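Local coordinates for protein replicative DNA helicase (Helicobacter pylori, PDB 3GXV) that probably unwinds duplex DNA at the replication fork as a hexameric, ATP-driven helicase, its N-terminal domain serving the interplay with primase, at residues Met1-Leu4 against Lys5-Gln9; Leu10-Ile13 against Glu14-Leu18; Glu100-Asn103 against Ala104-Arg108. All coordinates share one frame; numbering follows the deposited sequence.

Interaction 1 (Met1-Leu4 against Lys5-Gln9)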
loop_
_atom_site.group_PDB
_atom_site.type_symbol
_atom_site.label_atom_id
_atom_site.label_comp_id
_atom_site.label_asym_id
_atom_site.label_seq_id
_atom_site.Cartn_x
_atom_site.Cartn_y
_atom_site.Cartn_z
ATOM N N MET B 1 -32.238 -18.993 -2.805
ATOM C CA MET B 1 -31.595 -17.652 -2.732
ATOM C C MET B 1 -32.613 -16.515 -2.804
ATOM O O MET B 1 -33.271 -16.314 -3.834
ATOM C CB MET B 1 -30.594 -17.479 -3.876
ATOM C CG MET B 1 -29.943 -16.103 -3.907
ATOM S SD MET B 1 -29.321 -15.630 -5.533
ATOM C CE MET B 1 -30.739 -14.733 -6.191
ATOM N N ASP B 2 -32.735 -15.773 -1.708
ATOM C CA ASP B 2 -33.650 -14.640 -1.663
ATOM C C ASP B 2 -33.026 -13.532 -2.511
ATOM O O ASP B 2 -31.801 -13.389 -2.542
ATOM C CB ASP B 2 -33.839 -14.167 -0.219
ATOM C CG ASP B 2 -34.517 -12.812 -0.132
ATOM O OD1 ASP B 2 -35.619 -12.647 -0.695
ATOM O OD2 ASP B 2 -33.945 -11.908 0.506
ATOM N N HIS B 3 -33.854 -12.759 -3.208
ATOM C CA HIS B 3 -33.317 -11.699 -4.047
ATOM C C HIS B 3 -32.588 -10.624 -3.239
ATOM O O HIS B 3 -31.559 -10.106 -3.666
ATOM C CB HIS B 3 -34.422 -11.054 -4.884
ATOM C CG HIS B 3 -33.914 -9.998 -5.820
ATOM N ND1 HIS B 3 -32.995 -10.266 -6.808
ATOM C CD2 HIS B 3 -34.145 -8.668 -5.865
ATOM C CE1 HIS B 3 -32.673 -9.144 -7.425
ATOM N NE2 HIS B 3 -33.356 -8.154 -6.870
ATOM N N LEU B 4 -33.133 -10.291 -2.074
ATOM C CA LEU B 4 -32.544 -9.284 -1.203
ATOM C C LEU B 4 -31.201 -9.785 -0.707
ATOM O O LEU B 4 -30.183 -9.100 -0.833
ATOM C CB LEU B 4 -33.461 -9.023 -0.006
ATOM C CG LEU B 4 -32.938 -8.039 1.041
ATOM C CD1 LEU B 4 -32.659 -6.703 0.387
ATOM C CD2 LEU B 4 -33.961 -7.887 2.154
ATOM N N LYS B 5 -31.220 -10.985 -0.133
ATOM C CA LYS B 5 -30.029 -11.637 0.395
ATOM C C LYS B 5 -28.913 -11.625 -0.643
ATOM O O LYS B 5 -27.772 -11.299 -0.338
ATOM C CB LYS B 5 -30.353 -13.086 0.762
ATOM C CG LYS B 5 -29.133 -13.922 1.117
ATOM C CD LYS B 5 -29.345 -15.380 0.748
ATOM C CE LYS B 5 -29.433 -15.552 -0.763
ATOM N NZ LYS B 5 -28.177 -15.137 -1.461
ATOM N N HIS B 6 -29.266 -12.003 -1.868
ATOM C CA HIS B 6 -28.333 -12.058 -2.988
ATOM C C HIS B 6 -27.639 -10.724 -3.189
ATOM O O HIS B 6 -26.411 -10.651 -3.242
ATOM C CB HIS B 6 -29.075 -12.438 -4.269
ATOM C CG HIS B 6 -28.216 -12.409 -5.492
ATOM N ND1 HIS B 6 -27.145 -13.257 -5.669
ATOM C CD2 HIS B 6 -28.259 -11.620 -6.597
ATOM C CE1 HIS B 6 -26.567 -12.995 -6.828
ATOM N NE2 HIS B 6 -27.222 -12.007 -7.410
ATOM N N LEU B 7 -28.439 -9.674 -3.309
ATOM C CA LEU B 7 -27.920 -8.332 -3.508
ATOM C C LEU B 7 -26.955 -7.972 -2.395
ATOM O O LEU B 7 -25.888 -7.435 -2.657
ATOM C CB LEU B 7 -29.066 -7.316 -3.547
ATOM C CG LEU B 7 -29.861 -7.291 -4.849
ATOM C CD1 LEU B 7 -31.041 -6.340 -4.732
ATOM C CD2 LEU B 7 -28.933 -6.894 -5.974
ATOM N N GLN B 8 -27.354 -8.260 -1.158
ATOM C CA GLN B 8 -26.547 -7.971 0.025
ATOM C C GLN B 8 -25.239 -8.753 -0.057
ATOM O O GLN B 8 -24.198 -8.284 0.380
ATOM C CB GLN B 8 -27.324 -8.355 1.297
ATOM C CG GLN B 8 -28.673 -7.603 1.449
ATOM C CD GLN B 8 -29.486 -8.020 2.674
ATOM O OE1 GLN B 8 -29.646 -9.203 2.957
ATOM N NE2 GLN B 8 -30.017 -7.045 3.389
ATOM N N GLN B 9 -25.324 -9.943 -0.641
ATOM C CA GLN B 9 -24.202 -10.854 -0.829
ATOM C C GLN B 9 -23.207 -10.259 -1.832
ATOM O O GLN B 9 -21.995 -10.350 -1.648
ATOM C CB GLN B 9 -24.752 -12.190 -1.335
ATOM C CG GLN B 9 -23.747 -13.283 -1.654
ATOM C CD GLN B 9 -24.439 -14.504 -2.246
ATOM O OE1 GLN B 9 -25.328 -15.086 -1.623
ATOM N NE2 GLN B 9 -24.048 -14.883 -3.456
#
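Asp2 and Lys5 meet in the capping bond that opens helix 3-23. Lys5 N donates to Asp2 OD2 over 2.9 Å, with an N-H...O angle of 161°, and the donor stands above the carboxylate plane, 45° out of it. Asp2 is the N-cap because it directly precedes the helix and its OD2 accepts from Lys5 N. Three backbone bonds follow: His6 N to Asp2 O, Leu7 N to His3 O and Gln8 N to Leu4 O, the last at 3.0 Å.

Met1 supplies a sulfur-aromatic contact. Its SD lies 3.8 Å from the centroid of the His6 ring and 42° off the ring normal, an oblique approach, while a bend at chi3 rests its CE against His6 CB at 3.4 Å.

Leu7 and Leu4 pack on polar side chains. Leu7 CG lies over one face of the His3 imidazole, offset toward its rim, and Leu7 CD1 comes within 3.6 Å of His3 NE2. Leu4 CG touches the Gln8 amide at CD, 3.8 Å away.

The carboxylate thus satisfies a first-turn amide, and its negative charge would probably interact favourably with the helix dipole. His6 ND1, by contrast, is buried without a polar partner in the model, with Met1 SD 3.2 Å from it.

Interaction 2 (Leu10-Ile13 against Glu14-Leu18)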
loop_
_atom_site.group_PDB
_atom_site.type_symbol
_atom_site.label_atom_id
_atom_site.label_comp_id
_atom_site.label_asym_id
_atom_site.label_seq_id
_atom_site.Cartn_x
_atom_site.Cartn_y
_atom_site.Cartn_z
ATOM N N LEU B 10 -23.735 -9.648 -2.888
ATOM C CA LEU B 10 -22.921 -9.027 -3.921
ATOM C C LEU B 10 -22.137 -7.851 -3.333
ATOM O O LEU B 10 -20.941 -7.674 -3.603
ATOM C CB LEU B 10 -23.814 -8.530 -5.055
ATOM C CG LEU B 10 -23.804 -9.350 -6.346
ATOM C CD1 LEU B 10 -24.800 -8.748 -7.344
ATOM C CD2 LEU B 10 -22.385 -9.362 -6.919
ATOM N N GLN B 11 -22.819 -7.057 -2.518
ATOM C CA GLN B 11 -22.184 -5.923 -1.892
ATOM C C GLN B 11 -21.070 -6.406 -0.948
ATOM O O GLN B 11 -19.959 -5.873 -0.963
ATOM C CB GLN B 11 -23.235 -5.102 -1.130
ATOM C CG GLN B 11 -22.794 -3.682 -0.868
ATOM C CD GLN B 11 -23.892 -2.814 -0.297
ATOM O OE1 GLN B 11 -23.666 -1.647 0.014
ATOM N NE2 GLN B 11 -25.090 -3.372 -0.164
ATOM N N ASN B 12 -21.376 -7.421 -0.145
ATOM C CA ASN B 12 -20.431 -7.987 0.814
ATOM C C ASN B 12 -19.202 -8.588 0.126
ATOM O O ASN B 12 -18.078 -8.466 0.610
ATOM C CB ASN B 12 -21.138 -9.051 1.658
ATOM C CG ASN B 12 -20.206 -9.752 2.619
ATOM O OD1 ASN B 12 -19.395 -9.116 3.290
ATOM N ND2 ASN B 12 -20.328 -11.068 2.709
ATOM N N ILE B 13 -19.429 -9.240 -1.004
ATOM C CA ILE B 13 -18.359 -9.859 -1.774
ATOM C C ILE B 13 -17.403 -8.840 -2.381
ATOM O O ILE B 13 -16.207 -9.105 -2.505
ATOM C CB ILE B 13 -18.941 -10.722 -2.922
ATOM C CG1 ILE B 13 -19.563 -11.992 -2.339
ATOM C CG2 ILE B 13 -17.854 -11.043 -3.947
ATOM C CD1 ILE B 13 -20.202 -12.887 -3.371
ATOM N N GLU B 14 -17.937 -7.689 -2.776
ATOM C CA GLU B 14 -17.127 -6.644 -3.383
ATOM C C GLU B 14 -16.167 -6.038 -2.381
ATOM O O GLU B 14 -15.053 -5.667 -2.735
ATOM C CB GLU B 14 -18.017 -5.549 -3.975
ATOM C CG GLU B 14 -18.971 -6.065 -5.047
ATOM C CD GLU B 14 -19.725 -4.972 -5.779
ATOM O OE1 GLU B 14 -20.010 -3.895 -5.188
ATOM O OE2 GLU B 14 -20.057 -5.209 -6.955
ATOM N N ARG B 15 -16.604 -5.933 -1.133
ATOM C CA ARG B 15 -15.765 -5.379 -0.086
ATOM C C ARG B 15 -14.645 -6.355 0.228
ATOM O O ARG B 15 -13.476 -5.970 0.314
ATOM C CB ARG B 15 -16.574 -5.133 1.194
ATOM C CG ARG B 15 -17.604 -4.027 1.090
ATOM C CD ARG B 15 -18.141 -3.636 2.467
ATOM N NE ARG B 15 -19.012 -4.651 3.054
ATOM C CZ ARG B 15 -20.341 -4.573 3.099
ATOM N NH1 ARG B 15 -20.977 -3.528 2.596
ATOM N NH2 ARG B 15 -21.035 -5.543 3.658
ATOM N N ILE B 16 -15.005 -7.622 0.414
ATOM C CA ILE B 16 -14.009 -8.627 0.743
ATOM C C ILE B 16 -12.914 -8.658 -0.321
ATOM O O ILE B 16 -11.761 -8.890 -0.020
ATOM C CB ILE B 16 -14.638 -10.023 0.871
ATOM C CG1 ILE B 16 -15.646 -10.038 2.027
ATOM C CG2 ILE B 16 -13.536 -11.052 1.093
ATOM C CD1 ILE B 16 -16.482 -11.317 2.127
ATOM N N VAL B 17 -13.295 -8.406 -1.566
ATOM C CA VAL B 17 -12.353 -8.398 -2.671
ATOM C C VAL B 17 -11.437 -7.188 -2.581
ATOM O O VAL B 17 -10.228 -7.307 -2.791
ATOM C CB VAL B 17 -13.095 -8.369 -4.017
ATOM C CG1 VAL B 17 -12.103 -8.245 -5.170
ATOM C CG2 VAL B 17 -13.906 -9.638 -4.177
ATOM N N LEU B 18 -12.031 -6.031 -2.268
ATOM C CA LEU B 18 -11.303 -4.765 -2.148
ATOM C C LEU B 18 -10.428 -4.801 -0.896
ATOM O O LEU B 18 -9.317 -4.269 -0.881
ATOM C CB LEU B 18 -12.281 -3.579 -2.070
ATOM C CG LEU B 18 -13.118 -3.169 -3.299
ATOM C CD1 LEU B 18 -14.029 -2.001 -2.925
ATOM C CD2 LEU B 18 -12.216 -2.763 -4.445
#
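With CG beside its backbone N and a bend at chi3 (-71°), Arg15 folds its guanidinium back over the preceding turn, where one face looks onto Gln11 O and the backbone of Asn12. Its NH2 lies 3.8 Å from Asn12 CA, and NH1 is 3.9 Å from Gln11 CG. The guanidinium plane is turned 46° from the Gln11 amide and by a similar amount from that of Asn12, so neither pair stacks flat. Ile16 packs differently: its CD1 reaches Asn12 OD1 at 3.8 Å, and CG1 lies against Asn12 O.

Among the backbone bonds, Ile16 N donates to Asn12 O over 3.2 Å at 168°, and Glu14 N to Leu10 O over 3.1 Å. The bond from Arg15 N to Gln11 O is weak, at 3.4 Å.

Glu14, extended beyond CG, runs past Leu10 O and ends in a buried carboxylate: OE2 accepts from Tyr41 N, and OE1 from Tyr42 N and Asn45 ND2. Leu10 and Ile13 face helix 95-119, whereas Arg15 touches helix 79-87. This is an interior turn of an alpha-helix in the all-helical DnaB N-terminal domain, with a buried glutamate tying it to the start of helix 43-57 and the loop before it.

Interaction 3 (Glu100-Asn103 against Ala104-Arg108); sequences EIKN and ASIKR
Lys102 and Ile106 meet through one of the direct backbone bonds that join each residue to the fourth one after it. Ile106 N donates to Lys102 O over 3.0 Å at 163°, and Lys107 N to Asn103 O over 3.0 Å at 153°. Ala104 N and Ser105 N bond likewise to Glu100 O and Ile101 O.

A water adds an indirect link. It probably donates to Ile101 O over 2.9 Å and accepts from Arg108 NH1, also over 2.9 Å. The water lies at the guanidinium edge, in its plane, while Ser105 CA sits over one face, 3.1 Å above that plane and offset toward the rim. The guanidinium has a further, weak bond from NH2 to Asp39 O.

Apolar packing between the side chains is slight. Ile106 has CG1 beside its backbone N (chi1 -64°), which lays that carbon 3.3 Å from Lys102 O, and the Lys102 chain passes CG1 with its CE at 4.4 Å.

The Ser105 hydroxyl finds its partner elsewhere, OG bonding to Asp39 OD1. The arrangement is that of a regular alpha-helix in the all-helical DnaB N-terminal domain, one flank of helix 95-119 packed on helix 3-23 and the loop containing Asp39.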
loop_
_atom_site.group_PDB
_atom_site.type_symbol
_atom_site.label_atom_id
_atom_site.label_comp_id
_atom_site.label_asym_id
_atom_site.label_seq_id
_atom_site.Cartn_x
_atom_site.Cartn_y
_atom_site.Cartn_z
ATOM N N GLU B 100 -17.661 -13.613 -9.856
ATOM C CA GLU B 100 -19.053 -13.483 -9.456
ATOM C C GLU B 100 -19.439 -12.024 -9.656
ATOM O O GLU B 100 -20.513 -11.708 -10.184
ATOM C CB GLU B 100 -19.232 -13.881 -7.986
ATOM C CG GLU B 100 -20.689 -14.008 -7.572
ATOM C CD GLU B 100 -20.866 -14.618 -6.195
ATOM O OE1 GLU B 100 -20.102 -15.541 -5.836
ATOM O OE2 GLU B 100 -21.789 -14.180 -5.478
ATOM N N ILE B 101 -18.549 -11.132 -9.235
ATOM C CA ILE B 101 -18.773 -9.697 -9.374
ATOM C C ILE B 101 -18.941 -9.335 -10.846
ATOM O O ILE B 101 -19.800 -8.534 -11.206
ATOM C CB ILE B 101 -17.593 -8.909 -8.768
ATOM C CG1 ILE B 101 -17.697 -8.947 -7.242
ATOM C CG2 ILE B 101 -17.582 -7.467 -9.288
ATOM C CD1 ILE B 101 -16.477 -8.429 -6.522
ATOM N N LYS B 102 -18.121 -9.955 -11.689
ATOM C CA LYS B 102 -18.142 -9.712 -13.131
ATOM C C LYS B 102 -19.435 -10.214 -13.749
ATOM O O LYS B 102 -20.019 -9.541 -14.602
ATOM C CB LYS B 102 -16.953 -10.405 -13.808
ATOM C CG LYS B 102 -16.817 -10.087 -15.287
ATOM C CD LYS B 102 -16.667 -8.584 -15.494
ATOM C CE LYS B 102 -16.665 -8.216 -16.964
ATOM N NZ LYS B 102 -15.560 -8.876 -17.682
ATOM N N ASN B 103 -19.861 -11.398 -13.310
ATOM C CA ASN B 103 -21.087 -12.037 -13.778
ATOM C C ASN B 103 -22.345 -11.206 -13.490
ATOM O O ASN B 103 -23.230 -11.120 -14.333
ATOM C CB ASN B 103 -21.240 -13.433 -13.141
ATOM C CG ASN B 103 -20.413 -14.503 -13.850
ATOM O OD1 ASN B 103 -20.106 -15.550 -13.273
ATOM N ND2 ASN B 103 -20.059 -14.247 -15.109
ATOM N N ALA B 104 -22.435 -10.614 -12.302
ATOM C CA ALA B 104 -23.604 -9.810 -11.957
ATOM C C ALA B 104 -23.557 -8.475 -12.693
ATOM O O ALA B 104 -24.581 -7.844 -12.938
ATOM C CB ALA B 104 -23.682 -9.594 -10.455
ATOM N N SER B 105 -22.352 -8.044 -13.038
ATOM C CA SER B 105 -22.189 -6.811 -13.790
ATOM C C SER B 105 -22.804 -7.069 -15.166
ATOM O O SER B 105 -23.644 -6.311 -15.632
ATOM C CB SER B 105 -20.709 -6.464 -13.928
ATOM O OG SER B 105 -20.536 -5.351 -14.776
ATOM N N ILE B 106 -22.410 -8.175 -15.786
ATOM C CA ILE B 106 -22.920 -8.548 -17.105
ATOM C C ILE B 106 -24.441 -8.720 -17.117
ATOM O O ILE B 106 -25.115 -8.332 -18.078
ATOM C CB ILE B 106 -22.235 -9.852 -17.600
ATOM C CG1 ILE B 106 -20.738 -9.589 -17.789
ATOM C CG2 ILE B 106 -22.885 -10.346 -18.901
ATOM C CD1 ILE B 106 -19.958 -10.788 -18.304
ATOM N N LYS B 107 -24.974 -9.313 -16.055
ATOM C CA LYS B 107 -26.407 -9.499 -15.951
ATOM C C LYS B 107 -27.110 -8.145 -15.965
ATOM O O LYS B 107 -28.081 -7.966 -16.694
ATOM C CB LYS B 107 -26.770 -10.262 -14.672
ATOM C CG LYS B 107 -26.421 -11.724 -14.718
ATOM C CD LYS B 107 -27.247 -12.538 -13.744
ATOM C CE LYS B 107 -28.706 -12.585 -14.162
ATOM N NZ LYS B 107 -29.520 -13.530 -13.343
ATOM N N ARG B 108 -26.620 -7.201 -15.166
ATOM C CA ARG B 108 -27.211 -5.863 -15.097
ATOM C C ARG B 108 -27.134 -5.151 -16.454
ATOM O O ARG B 108 -28.026 -4.380 -16.814
ATOM C CB ARG B 108 -26.515 -5.020 -14.014
ATOM C CG ARG B 108 -26.746 -5.520 -12.588
ATOM C CD ARG B 108 -26.299 -4.492 -11.553
ATOM N NE ARG B 108 -24.893 -4.121 -11.722
ATOM C CZ ARG B 108 -23.860 -4.845 -11.300
ATOM N NH1 ARG B 108 -24.060 -5.998 -10.661
ATOM N NH2 ARG B 108 -22.621 -4.425 -11.537
HETATM O O HOH W 1 -21.422 -6.626 -9.725
#

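How the interactions relate
Interactions 1 and 2 follow each other along helix 3-23, their centres about 13 Å apart, whereas interaction 3 belongs to helix 95-119. Interaction 1 lies at the surface, its centre about 17 Å from the centre of the chain; interaction 2 is buried at about 7 Å, and interaction 3 is intermediate at about 11 Å. Capping and sulfur-aromatic chemistry mark the helix start, a buried carboxylate bonded to loop backbone amides the interior, and a water bridge the partly buried turn. The two helices meet directly: Leu10 CD1 packs on Ala104 CB at 3.4 Å, and Ile101 CD1 reaches both Glu14 and Val17. A probable hydrogen bond from Gln9 NE2 to Glu100 OE2 links interactions 1 and 3.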